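Local atomic coordinates of bifunctional endomannanase/endoglucanase (Caldanaerobius polysaccharolyticus, PDB entry 3W0K), a protein that probably hydrolyses beta-linked mannans and glucans such as cellulose, as a family 5 glycoside hydrolase with a beta/alpha barrel. Residues A[4-9]-A[288-293]; A[37-42]-A[75-80]. All blocks are in the same frame, centred on the assembly; numbering follows the deposited sequence.

Interaction 1 (A[4-9]-A[288-293]); sequences YGFNFQ and YSLWNF
With CG of Y288 between its own N and carbonyl carbon (chi1 44°) and CG of Y4 beside its backbone N (chi1 -59°), the two rings are brought together edge-to-face, planes 69° apart. The Y4 edge does the touching: CD1 sits over the centre of the Y288 ring, and Y4 CE1 lies 3.4 Å from Y288 CE2. The Y288 hydroxyl bonds to L325 O and that of Y4 to V330 N, tying the pair to the last helix (319-327) and to the chain end. An alanine in place of Y288 would probably leave the Y4 edge without the face it packs on and L325 O without this donor. Parallel pairing follows: G5 N donates to Y288 O (3.1 Å), and L290 N to G5 O (3.0 Å). L290 O is gripped twice, by N7 N at 2.9 Å and by N7 ND2 at 3.2 Å, while R40 NH1 bonds to N7 OD1. Farther on, F293 CD1 hangs 3.8 Å above the centre of the F6 ring, while F8 CE1 meets F293 CB at 3.6 Å. A water accepts from F293 N and donates to N7 O, bridging the two segments. This is the first-to-last strand closure of a (beta/alpha)8 TIM barrel.

Interaction 2 (A[37-42]-A[75-80]); sequences NFVRIP and RNIHMC
The contact joins the two parallel strands of a right-handed beta-alpha-beta unit, strand 38-44, helix 62-74 and strand 78-83, within the barrel wall. F38 and H78 run alongside each other from neighbouring strands on one face of the sheet, each with CG anti to its backbone N (chi1 177° and 171°). Their planes are almost parallel, 5° apart, but the rings meet rim to rim without overlapping, F38 CD1 being 3.7 Å from H78 CD2. The neighbouring atoms CE1 and CZ of F38 pack on C80, CE1 lying 3.7 Å from C80 CB. H78 is held at both ring nitrogens, ND1 by K128 O and NE2 by S131 OG, which should fix the rotation of the imidazole. R40, on this same face, sends its extended chain past C80 O (CG 3.8 Å away) to salt bridges with E258 and D133. Around V39 and M79, on the other face, V39 CG2 touches I77 CG2 at 3.6 Å, and I41 CG1 meets M79 CG at 4.0 Å, a greasy layer under helices 25-33 and 62-74. The backbones are laced by a ladder of four bonds: H78 N to N37 O, V39 N to H78 O (2.9 Å), C80 N to V39 O, and I41 N to C80 O (2.8 Å). Parallel neighbouring strands, one face turned to the barrel interior and the other packed under helices, are characteristic of a (beta/alpha)8 TIM barrel.

Overall arrangement
From the N terminus the chain first lays down strand 4-7, passes through helix 25-33 and returns as strand 38-44 beside strand 4-7. Helix 62-74 then leads to strand 78-83, where interaction 2 closes a short loop with 32 residues between its segments. Interaction 1 closes far later, when strand 287-290 comes back to strand 4-7 after 278 intervening residues; the whole of interaction 2 therefore falls within its span. The centres are about 9 Å apart, and strand 4-7 shares an edge with strand 38-44. Direct links include Y4 N with N37 OD1 and N7 OD1 with R40 NH1, so four neighbouring strands, 287-290, 4-7, 38-44 and 78-83, form one continuous arc across the barrel's seam.

Interaction 1 (A[4-9]-A[288-293])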
ATOM      1  N   TYR A   4      10.100  -7.166  -1.230  1.00  9.62           N
ATOM      2  CA  TYR A   4       8.994  -8.096  -1.447  1.00 10.25           C
ATOM      3  C   TYR A   4       8.351  -8.446  -0.120  1.00 10.22           C
ATOM      4  O   TYR A   4       9.025  -8.885   0.813  1.00  9.49           O
ATOM      5  CB  TYR A   4       9.490  -9.381  -2.108  1.00 10.62           C
ATOM      6  CG  TYR A   4      10.164  -9.154  -3.431  1.00 10.74           C
ATOM      7  CD1 TYR A   4       9.418  -8.907  -4.579  1.00 10.10           C
ATOM      8  CD2 TYR A   4      11.553  -9.171  -3.533  1.00 10.63           C
ATOM      9  CE1 TYR A   4      10.041  -8.681  -5.804  1.00 11.12           C
ATOM     10  CE2 TYR A   4      12.185  -8.946  -4.747  1.00 11.35           C
ATOM     11  CZ  TYR A   4      11.425  -8.702  -5.875  1.00 12.91           C
ATOM     12  OH  TYR A   4      12.055  -8.485  -7.073  1.00 14.22           O
ATOM     13  N   GLY A   5       7.039  -8.279  -0.034  1.00  9.66           N
ATOM     14  CA  GLY A   5       6.386  -8.592   1.215  1.00  9.90           C
ATOM     15  C   GLY A   5       4.882  -8.507   1.232  1.00  9.08           C
ATOM     16  O   GLY A   5       4.202  -8.802   0.243  1.00  9.33           O
ATOM     17  N   PHE A   6       4.369  -8.084   2.383  1.00  8.35           N
ATOM     18  CA  PHE A   6       2.937  -7.993   2.611  1.00  8.72           C
ATOM     19  C   PHE A   6       2.555  -6.781   3.440  1.00  8.53           C
ATOM     20  O   PHE A   6       3.378  -6.220   4.173  1.00  9.66           O
ATOM     21  CB  PHE A   6       2.463  -9.222   3.405  1.00  9.49           C
ATOM     22  CG  PHE A   6       2.715 -10.535   2.723  1.00  9.60           C
ATOM     23  CD1 PHE A   6       1.708 -11.151   1.988  1.00 10.28           C
ATOM     24  CD2 PHE A   6       3.960 -11.150   2.804  1.00 10.40           C
ATOM     25  CE1 PHE A   6       1.938 -12.361   1.342  1.00 10.45           C
ATOM     26  CE2 PHE A   6       4.205 -12.362   2.161  1.00 10.65           C
ATOM     27  CZ  PHE A   6       3.188 -12.970   1.426  1.00 11.31           C
ATOM     28  N   ASN A   7       1.298  -6.376   3.306  1.00  8.66           N
ATOM     29  CA  ASN A   7       0.756  -5.298   4.121  1.00  9.18           C
ATOM     30  C   ASN A   7       0.123  -6.011   5.319  1.00  9.96           C
ATOM     31  O   ASN A   7      -0.389  -7.129   5.182  1.00  9.60           O
ATOM     32  CB  ASN A   7      -0.366  -4.552   3.393  1.00  8.27           C
ATOM     33  CG  ASN A   7       0.137  -3.583   2.350  1.00  9.70           C
ATOM     34  OD1 ASN A   7       0.106  -2.371   2.558  1.00  8.78           O
ATOM     35  ND2 ASN A   7       0.530  -4.103   1.190  1.00  9.79           N
ATOM     36  N   PHE A   8       0.191  -5.386   6.489  1.00  8.82           N
ATOM     37  CA  PHE A   8      -0.422  -5.929   7.693  1.00  9.27           C
ATOM     38  C   PHE A   8      -1.336  -4.854   8.253  1.00  9.43           C
ATOM     39  O   PHE A   8      -0.976  -3.678   8.291  1.00  8.99           O
ATOM     40  CB  PHE A   8       0.627  -6.375   8.712  1.00  9.64           C
ATOM     41  CG  PHE A   8       1.229  -7.719   8.400  1.00  8.42           C
ATOM     42  CD1 PHE A   8       0.533  -8.888   8.691  1.00 10.60           C
ATOM     43  CD2 PHE A   8       2.479  -7.812   7.795  1.00  9.81           C
ATOM     44  CE1 PHE A   8       1.073 -10.134   8.386  1.00 10.02           C
ATOM     45  CE2 PHE A   8       3.030  -9.052   7.484  1.00 10.09           C
ATOM     46  CZ  PHE A   8       2.322 -10.218   7.782  1.00  9.60           C
ATOM     47  N   GLN A   9      -2.526  -5.273   8.670  1.00  8.80           N
ATOM     48  CA  GLN A   9      -3.554  -4.372   9.165  1.00  9.30           C
ATOM     49  C   GLN A   9      -3.672  -4.250  10.690  1.00  9.44           C
ATOM     50  O   GLN A   9      -4.754  -3.967  11.216  1.00 10.63           O
ATOM     51  CB  GLN A   9      -4.895  -4.793   8.543  1.00 10.47           C
ATOM     52  CG  GLN A   9      -4.997  -4.577   7.011  1.00 10.16           C
ATOM     53  CD  GLN A   9      -4.130  -5.520   6.170  1.00 10.80           C
ATOM     54  OE1 GLN A   9      -3.507  -5.099   5.189  1.00 13.56           O
ATOM     55  NE2 GLN A   9      -4.116  -6.794   6.528  1.00  7.10           N
ATOM     56  N   TYR A 288       7.181  -5.858  -4.881  1.00  9.44           N
ATOM     57  CA  TYR A 288       5.733  -5.837  -4.696  1.00  9.66           C
ATOM     58  C   TYR A 288       5.311  -6.343  -3.326  1.00 10.85           C
ATOM     59  O   TYR A 288       5.986  -7.177  -2.726  1.00 11.25           O
ATOM     60  CB  TYR A 288       5.041  -6.644  -5.807  1.00  9.10           C
ATOM     61  CG  TYR A 288       5.693  -7.975  -6.122  1.00 10.94           C
ATOM     62  CD1 TYR A 288       5.429  -9.105  -5.353  1.00 10.66           C
ATOM     63  CD2 TYR A 288       6.560  -8.103  -7.207  1.00 10.00           C
ATOM     64  CE1 TYR A 288       6.013 -10.337  -5.656  1.00 12.75           C
ATOM     65  CE2 TYR A 288       7.148  -9.331  -7.521  1.00 12.55           C
ATOM     66  CZ  TYR A 288       6.868 -10.438  -6.742  1.00 11.96           C
ATOM     67  OH  TYR A 288       7.436 -11.651  -7.054  1.00 13.19           O
ATOM     68  N   SER A 289       4.188  -5.819  -2.838  1.00  9.23           N
ATOM     69  CA  SER A 289       3.655  -6.181  -1.530  1.00  9.47           C
ATOM     70  C   SER A 289       2.168  -6.520  -1.638  1.00  8.68           C
ATOM     71  O   SER A 289       1.361  -5.674  -2.025  1.00  9.80           O
ATOM     72  CB  SER A 289       3.860  -5.014  -0.557  1.00  9.97           C
ATOM     73  OG  SER A 289       3.449  -5.344   0.756  1.00 12.06           O
ATOM     74  N   LEU A 290       1.816  -7.761  -1.310  1.00  8.40           N
ATOM     75  CA  LEU A 290       0.428  -8.221  -1.373  1.00  9.08           C
ATOM     76  C   LEU A 290      -0.386  -7.532  -0.274  1.00  9.76           C
ATOM     77  O   LEU A 290       0.127  -7.290   0.824  1.00  8.68           O
ATOM     78  CB  LEU A 290       0.375  -9.745  -1.210  1.00  9.90           C
ATOM     79  CG  LEU A 290      -0.854 -10.467  -1.769  1.00 10.06           C
ATOM     80  CD1 LEU A 290      -0.878 -10.379  -3.289  1.00  9.91           C
ATOM     81  CD2 LEU A 290      -0.831 -11.920  -1.332  1.00 10.91           C
ATOM     82  N   TRP A 291      -1.647  -7.218  -0.562  1.00  9.01           N
ATOM     83  CA  TRP A 291      -2.487  -6.525   0.416  1.00  9.25           C
ATOM     84  C   TRP A 291      -2.687  -7.263   1.743  1.00 10.02           C
ATOM     85  O   TRP A 291      -2.682  -6.637   2.799  1.00  9.74           O
ATOM     86  CB  TRP A 291      -3.831  -6.114  -0.196  1.00  9.56           C
ATOM     87  CG  TRP A 291      -4.741  -5.448   0.799  1.00  9.79           C
ATOM     88  CD1 TRP A 291      -5.997  -5.844   1.148  1.00 12.05           C
ATOM     89  CD2 TRP A 291      -4.440  -4.304   1.614  1.00 10.01           C
ATOM     90  NE1 TRP A 291      -6.498  -5.025   2.136  1.00 12.00           N
ATOM     91  CE2 TRP A 291      -5.561  -4.073   2.438  1.00 10.91           C
ATOM     92  CE3 TRP A 291      -3.328  -3.456   1.730  1.00  9.82           C
ATOM     93  CZ2 TRP A 291      -5.605  -3.028   3.370  1.00 11.83           C
ATOM     94  CZ3 TRP A 291      -3.372  -2.415   2.658  1.00 10.76           C
ATOM     95  CH2 TRP A 291      -4.504  -2.213   3.464  1.00 10.99           C
ATOM     96  N   ASN A 292      -2.887  -8.576   1.694  1.00  8.52           N
ATOM     97  CA  ASN A 292      -3.056  -9.355   2.926  1.00  9.44           C
ATOM     98  C   ASN A 292      -2.068 -10.514   2.957  1.00  9.48           C
ATOM     99  O   ASN A 292      -1.552 -10.934   1.914  1.00  9.58           O
ATOM    100  CB  ASN A 292      -4.449 -10.007   3.017  1.00 10.43           C
ATOM    101  CG  ASN A 292      -5.580  -9.024   3.228  1.00 12.00           C
ATOM    102  OD1 ASN A 292      -6.711  -9.299   2.834  1.00 12.76           O
ATOM    103  ND2 ASN A 292      -5.309  -7.915   3.905  1.00 12.51           N
ATOM    104  N   PHE A 293      -1.778 -10.992   4.165  1.00 10.87           N
ATOM    105  CA  PHE A 293      -0.956 -12.180   4.355  1.00 11.19           C
ATOM    106  C   PHE A 293      -2.083 -13.176   4.644  1.00 11.82           C
ATOM    107  O   PHE A 293      -2.310 -14.118   3.887  1.00 10.50           O
ATOM    108  CB  PHE A 293      -0.021 -12.048   5.558  1.00 10.58           C
ATOM    109  CG  PHE A 293       0.691 -13.321   5.898  1.00 10.19           C
ATOM    110  CD1 PHE A 293       1.618 -13.866   5.018  1.00 10.56           C
ATOM    111  CD2 PHE A 293       0.391 -14.009   7.071  1.00 11.46           C
ATOM    112  CE1 PHE A 293       2.236 -15.085   5.297  1.00 11.72           C
ATOM    113  CE2 PHE A 293       1.001 -15.228   7.362  1.00 10.61           C
ATOM    114  CZ  PHE A 293       1.926 -15.766   6.469  1.00 12.23           C
TER
HETATM  115  O   HOH W   1      -2.218  -8.921   6.183  1.00  9.33           O

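Interaction 2 (A[37-42]-A[75-80])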
ATOM      1  N   ASN A  37      11.156  -9.646   2.622  1.00 10.54           N
ATOM      2  CA  ASN A  37      11.925  -8.669   3.390  1.00 10.93           C
ATOM      3  C   ASN A  37      11.237  -7.316   3.521  1.00 11.35           C
ATOM      4  O   ASN A  37      11.890  -6.309   3.813  1.00 10.20           O
ATOM      5  CB  ASN A  37      13.262  -8.451   2.680  1.00 10.96           C
ATOM      6  CG  ASN A  37      13.088  -7.949   1.248  1.00 13.46           C
ATOM      7  OD1 ASN A  37      11.991  -7.555   0.843  1.00 10.90           O
ATOM      8  ND2 ASN A  37      14.168  -7.971   0.478  1.00 16.45           N
ATOM      9  N   PHE A  38       9.923  -7.294   3.338  1.00  9.72           N
ATOM     10  CA  PHE A  38       9.192  -6.036   3.376  1.00  9.75           C
ATOM     11  C   PHE A  38       7.813  -6.156   3.999  1.00  9.53           C
ATOM     12  O   PHE A  38       7.078  -7.107   3.745  1.00  9.68           O
ATOM     13  CB  PHE A  38       9.076  -5.503   1.940  1.00  8.74           C
ATOM     14  CG  PHE A  38       8.278  -4.231   1.805  1.00  8.73           C
ATOM     15  CD1 PHE A  38       8.898  -2.994   1.925  1.00  9.90           C
ATOM     16  CD2 PHE A  38       6.916  -4.272   1.506  1.00  8.84           C
ATOM     17  CE1 PHE A  38       8.174  -1.809   1.742  1.00 10.29           C
ATOM     18  CE2 PHE A  38       6.188  -3.098   1.322  1.00  9.82           C
ATOM     19  CZ  PHE A  38       6.822  -1.863   1.441  1.00  9.20           C
ATOM     20  N   VAL A  39       7.479  -5.169   4.826  1.00  8.33           N
ATOM     21  CA  VAL A  39       6.182  -5.097   5.478  1.00 10.25           C
ATOM     22  C   VAL A  39       5.697  -3.655   5.412  1.00 10.11           C
ATOM     23  O   VAL A  39       6.453  -2.730   5.703  1.00 11.80           O
ATOM     24  CB  VAL A  39       6.268  -5.557   6.961  1.00 11.00           C
ATOM     25  CG1 VAL A  39       5.108  -5.017   7.772  1.00 14.15           C
ATOM     26  CG2 VAL A  39       6.254  -7.072   7.029  1.00 10.54           C
ATOM     27  N   ARG A  40       4.473  -3.466   4.927  1.00  9.49           N
ATOM     28  CA  ARG A  40       3.883  -2.135   4.869  1.00  8.62           C
ATOM     29  C   ARG A  40       2.818  -2.107   5.955  1.00  8.69           C
ATOM     30  O   ARG A  40       2.026  -3.043   6.085  1.00  8.95           O
ATOM     31  CB  ARG A  40       3.266  -1.844   3.500  1.00  8.70           C
ATOM     32  CG  ARG A  40       2.601  -0.464   3.404  1.00  8.81           C
ATOM     33  CD  ARG A  40       2.274  -0.133   1.964  1.00  7.05           C
ATOM     34  NE  ARG A  40       1.629   1.171   1.783  1.00  8.08           N
ATOM     35  CZ  ARG A  40       0.320   1.354   1.637  1.00  7.08           C
ATOM     36  NH1 ARG A  40      -0.508   0.322   1.680  1.00  9.16           N
ATOM     37  NH2 ARG A  40      -0.150   2.553   1.299  1.00  7.67           N
ATOM     38  N   ILE A  41       2.829  -1.046   6.756  1.00  8.24           N
ATOM     39  CA  ILE A  41       1.884  -0.901   7.852  1.00  8.32           C
ATOM     40  C   ILE A  41       1.003   0.337   7.670  1.00  7.93           C
ATOM     41  O   ILE A  41       1.392   1.442   8.052  1.00  8.61           O
ATOM     42  CB  ILE A  41       2.629  -0.793   9.212  1.00  8.96           C
ATOM     43  CG1 ILE A  41       3.586  -1.978   9.399  1.00 10.58           C
ATOM     44  CG2 ILE A  41       1.629  -0.759  10.366  1.00 10.93           C
ATOM     45  CD1 ILE A  41       2.893  -3.309   9.575  1.00 14.03           C
ATOM     46  N   PRO A  42      -0.170   0.175   7.036  1.00  7.70           N
ATOM     47  CA  PRO A  42      -1.097   1.295   6.815  1.00  7.71           C
ATOM     48  C   PRO A  42      -1.865   1.553   8.112  1.00  7.97           C
ATOM     49  O   PRO A  42      -2.553   0.665   8.611  1.00  9.05           O
ATOM     50  CB  PRO A  42      -2.006   0.767   5.704  1.00  8.82           C
ATOM     51  CG  PRO A  42      -2.053  -0.712   5.984  1.00 10.25           C
ATOM     52  CD  PRO A  42      -0.614  -1.032   6.313  1.00  9.31           C
ATOM     53  N   ARG A  75      14.069  -9.456  12.228  1.00 12.01           N
ATOM     54  CA  ARG A  75      13.951 -10.498  11.209  1.00 12.48           C
ATOM     55  C   ARG A  75      14.401 -10.045   9.818  1.00 13.22           C
ATOM     56  O   ARG A  75      14.036 -10.657   8.808  1.00 14.25           O
ATOM     57  CB  ARG A  75      12.505 -10.992  11.158  1.00 12.77           C
ATOM     58  CG  ARG A  75      12.033 -11.626  12.447  1.00 12.92           C
ATOM     59  CD  ARG A  75      10.524 -11.765  12.480  1.00 14.08           C
ATOM     60  NE  ARG A  75      10.080 -12.461  13.684  1.00 14.34           N
ATOM     61  CZ  ARG A  75      10.026 -11.921  14.895  1.00 15.70           C
ATOM     62  NH1 ARG A  75      10.379 -10.656  15.083  1.00 15.14           N
ATOM     63  NH2 ARG A  75       9.656 -12.661  15.932  1.00 18.45           N
ATOM     64  N   ASN A  76      15.191  -8.973   9.770  1.00 13.19           N
ATOM     65  CA  ASN A  76      15.701  -8.425   8.512  1.00 12.83           C
ATOM     66  C   ASN A  76      14.586  -8.068   7.531  1.00 11.70           C
ATOM     67  O   ASN A  76      14.683  -8.324   6.331  1.00 13.43           O
ATOM     68  CB  ASN A  76      16.702  -9.389   7.863  1.00 15.90           C
ATOM     69  CG  ASN A  76      18.037  -9.421   8.586  1.00 20.12           C
ATOM     70  OD1 ASN A  76      18.385  -8.491   9.311  1.00 20.53           O
ATOM     71  ND2 ASN A  76      18.802 -10.487   8.371  1.00 23.71           N
ATOM     72  N   ILE A  77      13.520  -7.489   8.069  1.00 10.60           N
ATOM     73  CA  ILE A  77      12.378  -7.068   7.272  1.00  9.67           C
ATOM     74  C   ILE A  77      12.279  -5.552   7.351  1.00  9.43           C
ATOM     75  O   ILE A  77      12.328  -4.982   8.439  1.00 10.96           O
ATOM     76  CB  ILE A  77      11.066  -7.691   7.812  1.00  9.34           C
ATOM     77  CG1 ILE A  77      11.073  -9.205   7.584  1.00 12.27           C
ATOM     78  CG2 ILE A  77       9.853  -7.055   7.143  1.00 11.31           C
ATOM     79  CD1 ILE A  77       9.919  -9.932   8.240  1.00 12.60           C
ATOM     80  N   HIS A  78      12.212  -4.907   6.189  1.00  9.83           N
ATOM     81  CA  HIS A  78      12.075  -3.455   6.103  1.00  8.92           C
ATOM     82  C   HIS A  78      10.625  -3.097   6.413  1.00  9.78           C
ATOM     83  O   HIS A  78       9.702  -3.750   5.914  1.00 10.86           O
ATOM     84  CB  HIS A  78      12.413  -2.976   4.686  1.00  8.69           C
ATOM     85  CG  HIS A  78      12.106  -1.529   4.445  1.00  9.29           C
ATOM     86  ND1 HIS A  78      13.058  -0.538   4.556  1.00 10.85           N
ATOM     87  CD2 HIS A  78      10.948  -0.903   4.117  1.00 10.70           C
ATOM     88  CE1 HIS A  78      12.500   0.635   4.311  1.00 10.83           C
ATOM     89  NE2 HIS A  78      11.221   0.441   4.042  1.00 10.76           N
ATOM     90  N   MET A  79      10.426  -2.068   7.234  1.00  8.05           N
ATOM     91  CA  MET A  79       9.078  -1.634   7.579  1.00  8.70           C
ATOM     92  C   MET A  79       8.750  -0.300   6.927  1.00  9.50           C
ATOM     93  O   MET A  79       9.500   0.671   7.053  1.00  9.47           O
ATOM     94  CB  MET A  79       8.905  -1.509   9.093  1.00 10.00           C
ATOM     95  CG  MET A  79       7.469  -1.180   9.502  1.00 13.37           C
ATOM     96  SD  MET A  79       7.227  -1.059  11.282  1.00 15.30           S
ATOM     97  CE  MET A  79       6.933   0.693  11.469  1.00 16.13           C
ATOM     98  N   CYS A  80       7.636  -0.269   6.207  1.00  8.21           N
ATOM     99  CA  CYS A  80       7.184   0.950   5.556  1.00  8.66           C
ATOM    100  C   CYS A  80       5.934   1.432   6.283  1.00  8.14           C
ATOM    101  O   CYS A  80       4.874   0.804   6.198  1.00  9.59           O
ATOM    102  CB  CYS A  80       6.874   0.689   4.082  1.00  8.10           C
ATOM    103  SG  CYS A  80       6.262   2.149   3.216  1.00 10.46           S
TER